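Local coordinates for protein glycosyl hyrolase, family 3 (Deinococcus radiodurans, PDB 3TEV) that probably hydrolyses O-glycosidic bonds, as a member of glycoside hydrolase family 3 with a TIM-barrel-type domain, at residues G247-R250 / G254-G257; G286-M291 / R321-A326. One frame throughout, in Å; residues are numbered along the deposited sequence.

Contact 1 (G247-R250 / G254-G257); sequences GLLR and GYDG
Where helix 242-252 ends, Leu249 O accepts a hydrogen bond from Tyr255 N (3.0 Å, N-H...O 153°). Gly254, at positive phi, turns the chain so that its CA rests 3.2 Å from Arg250 O. Arg250 CG stands anti to the carbonyl carbon (chi1 -64°) and the chain bends at chi2, which carries the guanidinium back along the departing loop. There NH1 gives two nearly straight bonds, to Gly257 O at 2.8 Å and to Tyr255 O at 3.0 Å. Both acceptors lie at the guanidinium edge, yet NH1 is in the carbonyl plane of Gly257 and well above that of Tyr255. The link is the short alpha-to-beta connection of a (beta/alpha) barrel, leading from the helix into strand 258-261. NH2 of the same group forms a salt bridge with Asp288. With Arg250 replaced by alanine, the Tyr255 and Gly257 carbonyls would probably lose this donor, and Asp288 one of its two arginine partners. Leu249 and Tyr255 lie side by side, pointing the same way, Leu249 CD2 3.8 Å from Tyr255 CB, and both pack on Ile222. The Tyr255 ring has Gly257 N over one face, while its OH bonds to Thr219 O.

Contact 2 (G286-M291 / R321-A326); sequences GADLVM and RERLRA
Asp288 and Arg323 both hold CG anti to the carbonyl carbon (chi1 -56° in Asp288), and from there the arginine runs extended from CG to NE; the two side chains cross at about a right angle. Arg323 NH1 forms a salt bridge with Asp288 OD1 at 2.9 Å. The bond is bent, with 140° at the hydrogen; it reaches the oxygen on its syn side, somewhat out of the carboxylate plane, and the oxygen in turn lies a little off the guanidinium plane, near its edge. The two flat groups are turned 41° against each other. Arg323 CD adds a further touch, 3.5 Å from Asp288 OD2. That second oxygen is taken up elsewhere, by a salt bridge to Arg250 NH2 and a hydrogen bond from Ile259 N, so the buried carboxylate is gripped through both oxygens, and the two arginines beside it probably favour its ionised form.

Next to this polar pair lies an apolar one. Leu324 reaches from the helix with its two methyls spread over segment 286-291: CD1 meets Leu289 CD1 at 4.0 Å and also lies 3.7 Å from Asp288 O, while CD2 comes to 4.1 Å from Leu289 CB. Leu324 further touches Val258, and Leu289 touches Val260 and Met23. Helix 314-330 thus covers the residues leading into strand 290-291. That strand sits beside strand 22-24, and Asp288 and Leu289 make backbone bonds to Ile259 and Thr261 of strand 258-261, an arrangement that fits the closure of a TIM-type (beta/alpha) barrel between its first, seventh and eighth strands.

In the fold
From the N terminus, the chain first lays down most of the parallel strands, among them 22-24, and then reaches helix 242-252. Contact 1 (247-250 with 254-257) closes a short loop at the end of that helix, just before strand 258-261. Contact 2 opens only afterwards, at 286-291, and closes a longer, largely helical excursion when helix 314-330 returns to the residues leading into strand 290-291. The two follow in series, neither nested nor crossed, with centres about 13 Å apart. Two salt bridges join them: Arg250 NH2 to Asp288 OD2 (2.7 Å) ties helix 242-252 to the lead-in of strand 290-291, and Asp256 OD1 to Arg323 NH2 (3.0 Å) ties the loop before strand 258-261 to helix 314-330.

Contact 1 (G247-R250 / G254-G257)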
loop_
_atom_site.group_PDB
_atom_site.type_symbol
_atom_site.label_atom_id
_atom_site.label_comp_id
_atom_site.label_asym_id
_atom_site.label_seq_id
_atom_site.Cartn_x
_atom_site.Cartn_y
_atom_site.Cartn_z
ATOM N N GLY A 247 -17.945 -1.302 1.924
ATOM C CA GLY A 247 -19.079 -0.372 1.881
ATOM C C GLY A 247 -18.745 0.912 1.137
ATOM O O GLY A 247 -19.393 1.260 0.138
ATOM N N LEU A 248 -17.706 1.594 1.597
ATOM C CA LEU A 248 -17.333 2.861 1.006
ATOM C C LEU A 248 -16.516 2.707 -0.285
ATOM O O LEU A 248 -16.990 3.070 -1.371
ATOM C CB LEU A 248 -16.596 3.729 2.035
ATOM C CG LEU A 248 -16.074 5.101 1.610
ATOM C CD1 LEU A 248 -17.217 6.034 1.266
ATOM C CD2 LEU A 248 -15.244 5.670 2.752
ATOM N N LEU A 249 -15.295 2.184 -0.170
ATOM C CA LEU A 249 -14.403 2.113 -1.309
ATOM C C LEU A 249 -14.970 1.361 -2.517
ATOM O O LEU A 249 -14.972 1.902 -3.622
ATOM C CB LEU A 249 -13.064 1.514 -0.912
ATOM C CG LEU A 249 -11.891 2.467 -0.828
ATOM C CD1 LEU A 249 -10.604 1.695 -0.533
ATOM C CD2 LEU A 249 -11.758 3.295 -2.102
ATOM N N ARG A 250 -15.436 0.128 -2.305
ATOM C CA ARG A 250 -15.910 -0.728 -3.401
ATOM C C ARG A 250 -17.298 -0.393 -3.877
ATOM O O ARG A 250 -17.530 -0.324 -5.071
ATOM C CB ARG A 250 -15.918 -2.218 -3.012
ATOM C CG ARG A 250 -14.566 -2.844 -2.696
ATOM C CD ARG A 250 -13.672 -3.005 -3.923
ATOM N NE ARG A 250 -12.459 -3.742 -3.557
ATOM C CZ ARG A 250 -11.272 -3.589 -4.125
ATOM N NH1 ARG A 250 -11.093 -2.707 -5.099
ATOM N NH2 ARG A 250 -10.270 -4.339 -3.709
ATOM N N GLY A 254 -17.236 2.629 -6.157
ATOM C CA GLY A 254 -16.994 1.795 -7.341
ATOM C C GLY A 254 -15.522 1.483 -7.594
ATOM O O GLY A 254 -15.158 1.106 -8.702
ATOM N N TYR A 255 -14.669 1.630 -6.581
ATOM C CA TYR A 255 -13.225 1.384 -6.766
ATOM C C TYR A 255 -12.885 -0.065 -7.117
ATOM O O TYR A 255 -13.225 -0.984 -6.363
ATOM C CB TYR A 255 -12.420 1.818 -5.544
ATOM C CG TYR A 255 -10.908 1.726 -5.721
ATOM C CD1 TYR A 255 -10.247 2.494 -6.697
ATOM C CD2 TYR A 255 -10.138 0.884 -4.914
ATOM C CE1 TYR A 255 -8.861 2.431 -6.871
ATOM C CE2 TYR A 255 -8.730 0.813 -5.060
ATOM C CZ TYR A 255 -8.101 1.597 -6.047
ATOM O OH TYR A 255 -6.727 1.543 -6.216
ATOM N N ASP A 256 -12.183 -0.271 -8.228
ATOM C CA ASP A 256 -11.792 -1.634 -8.617
ATOM C C ASP A 256 -10.270 -1.860 -8.635
ATOM O O ASP A 256 -9.803 -2.872 -9.155
ATOM C CB ASP A 256 -12.435 -2.054 -9.957
ATOM C CG ASP A 256 -12.665 -3.593 -10.066
ATOM O OD1 ASP A 256 -12.860 -4.307 -9.036
ATOM O OD2 ASP A 256 -12.651 -4.099 -11.210
ATOM N N GLY A 257 -9.499 -0.949 -8.047
ATOM C CA GLY A 257 -8.068 -1.153 -7.971
ATOM C C GLY A 257 -7.657 -1.994 -6.771
ATOM O O GLY A 257 -8.505 -2.528 -6.062
#

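Contact 2 (G286-M291 / R321-A326)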
loop_
_atom_site.group_PDB
_atom_site.type_symbol
_atom_site.label_atom_id
_atom_site.label_comp_id
_atom_site.label_asym_id
_atom_site.label_seq_id
_atom_site.Cartn_x
_atom_site.Cartn_y
_atom_site.Cartn_z
ATOM N N GLY A 286 -12.078 -6.611 2.864
ATOM C CA GLY A 286 -11.952 -6.086 1.504
ATOM C C GLY A 286 -10.565 -5.821 0.920
ATOM O O GLY A 286 -10.473 -5.446 -0.255
ATOM N N ALA A 287 -9.496 -5.975 1.706
ATOM C CA ALA A 287 -8.130 -5.883 1.175
ATOM C C ALA A 287 -7.870 -6.990 0.155
ATOM O O ALA A 287 -8.369 -8.120 0.305
ATOM C CB ALA A 287 -7.118 -5.990 2.301
ATOM N N ASP A 288 -7.085 -6.667 -0.874
ATOM C CA ASP A 288 -6.589 -7.681 -1.821
ATOM C C ASP A 288 -5.239 -8.239 -1.391
ATOM O O ASP A 288 -4.850 -9.332 -1.825
ATOM C CB ASP A 288 -6.412 -7.070 -3.211
ATOM C CG ASP A 288 -7.674 -6.437 -3.715
ATOM O OD1 ASP A 288 -8.690 -7.164 -3.838
ATOM O OD2 ASP A 288 -7.678 -5.210 -3.943
ATOM N N LEU A 289 -4.519 -7.468 -0.569
ATOM C CA LEU A 289 -3.098 -7.716 -0.294
ATOM C C LEU A 289 -2.796 -7.320 1.143
ATOM O O LEU A 289 -3.152 -6.218 1.578
ATOM C CB LEU A 289 -2.206 -6.873 -1.243
ATOM C CG LEU A 289 -0.687 -7.176 -1.238
ATOM C CD1 LEU A 289 -0.374 -8.683 -1.547
ATOM C CD2 LEU A 289 0.060 -6.282 -2.227
ATOM N N VAL A 290 -2.141 -8.210 1.883
ATOM C CA VAL A 290 -1.753 -7.901 3.250
ATOM C C VAL A 290 -0.232 -7.759 3.331
ATOM O O VAL A 290 0.510 -8.646 2.892
ATOM C CB VAL A 290 -2.262 -9.005 4.227
ATOM C CG1 VAL A 290 -1.668 -8.814 5.631
ATOM C CG2 VAL A 290 -3.786 -8.990 4.297
HETATM N N MSE A 291 0.233 -6.631 3.870
HETATM C CA MSE A 291 1.660 -6.451 4.142
HETATM C C MSE A 291 2.022 -7.228 5.386
HETATM O O MSE A 291 1.683 -6.814 6.471
HETATM C CB MSE A 291 2.012 -4.992 4.361
HETATM C CG MSE A 291 1.837 -4.179 3.116
HETATM SE SE MSE A 291 2.594 -2.401 3.259
HETATM C CE MSE A 291 4.424 -3.071 3.106
ATOM N N ARG A 321 -6.714 -11.919 -6.183
ATOM C CA ARG A 321 -5.488 -12.246 -6.917
ATOM C C ARG A 321 -5.462 -11.651 -8.334
ATOM O O ARG A 321 -4.418 -11.187 -8.792
ATOM C CB ARG A 321 -5.230 -13.764 -6.955
ATOM C CG ARG A 321 -3.863 -14.108 -7.550
ATOM C CD ARG A 321 -3.582 -15.624 -7.604
ATOM N NE ARG A 321 -4.509 -16.268 -8.530
ATOM C CZ ARG A 321 -4.596 -17.577 -8.760
ATOM N NH1 ARG A 321 -3.806 -18.451 -8.129
ATOM N NH2 ARG A 321 -5.483 -18.010 -9.651
ATOM N N GLU A 322 -6.604 -11.694 -9.023
ATOM C CA GLU A 322 -6.727 -11.105 -10.340
ATOM C C GLU A 322 -6.480 -9.587 -10.358
ATOM O O GLU A 322 -5.911 -9.079 -11.313
ATOM C CB GLU A 322 -8.089 -11.458 -10.963
ATOM C CG GLU A 322 -8.410 -10.751 -12.331
ATOM C CD GLU A 322 -7.313 -10.928 -13.435
ATOM O OE1 GLU A 322 -6.579 -11.961 -13.426
ATOM O OE2 GLU A 322 -7.206 -10.031 -14.325
ATOM N N ARG A 323 -6.903 -8.862 -9.325
ATOM C CA ARG A 323 -6.556 -7.446 -9.214
ATOM C C ARG A 323 -5.039 -7.246 -9.145
ATOM O O ARG A 323 -4.490 -6.320 -9.771
ATOM C CB ARG A 323 -7.199 -6.809 -7.990
ATOM C CG ARG A 323 -8.686 -6.609 -8.160
ATOM C CD ARG A 323 -9.222 -5.654 -7.108
ATOM N NE ARG A 323 -10.680 -5.564 -7.174
ATOM C CZ ARG A 323 -11.517 -6.228 -6.383
ATOM N NH1 ARG A 323 -11.059 -7.050 -5.432
ATOM N NH2 ARG A 323 -12.820 -6.064 -6.551
ATOM N N LEU A 324 -4.376 -8.138 -8.413
ATOM C CA LEU A 324 -2.933 -8.076 -8.249
ATOM C C LEU A 324 -2.249 -8.424 -9.555
ATOM O O LEU A 324 -1.254 -7.831 -9.932
ATOM C CB LEU A 324 -2.486 -9.042 -7.158
ATOM C CG LEU A 324 -2.995 -8.732 -5.744
ATOM C CD1 LEU A 324 -2.532 -9.792 -4.706
ATOM C CD2 LEU A 324 -2.579 -7.340 -5.318
ATOM N N ARG A 325 -2.815 -9.396 -10.253
ATOM C CA ARG A 325 -2.263 -9.838 -11.495
ATOM C C ARG A 325 -2.484 -8.809 -12.601
ATOM O O ARG A 325 -1.588 -8.568 -13.398
ATOM C CB ARG A 325 -2.793 -11.230 -11.814
ATOM C CG ARG A 325 -1.725 -12.270 -11.515
ATOM C CD ARG A 325 -2.046 -13.370 -10.565
ATOM N NE ARG A 325 -2.462 -14.565 -11.236
ATOM C CZ ARG A 325 -2.110 -15.822 -10.920
ATOM N NH1 ARG A 325 -1.253 -16.117 -9.944
ATOM N NH2 ARG A 325 -2.613 -16.800 -11.623
ATOM N N ALA A 326 -3.640 -8.155 -12.600
ATOM C CA ALA A 326 -3.930 -7.125 -13.591
ATOM C C ALA A 326 -2.953 -5.960 -13.437
ATOM O O ALA A 326 -2.487 -5.413 -14.436
ATOM C CB ALA A 326 -5.377 -6.650 -13.501
#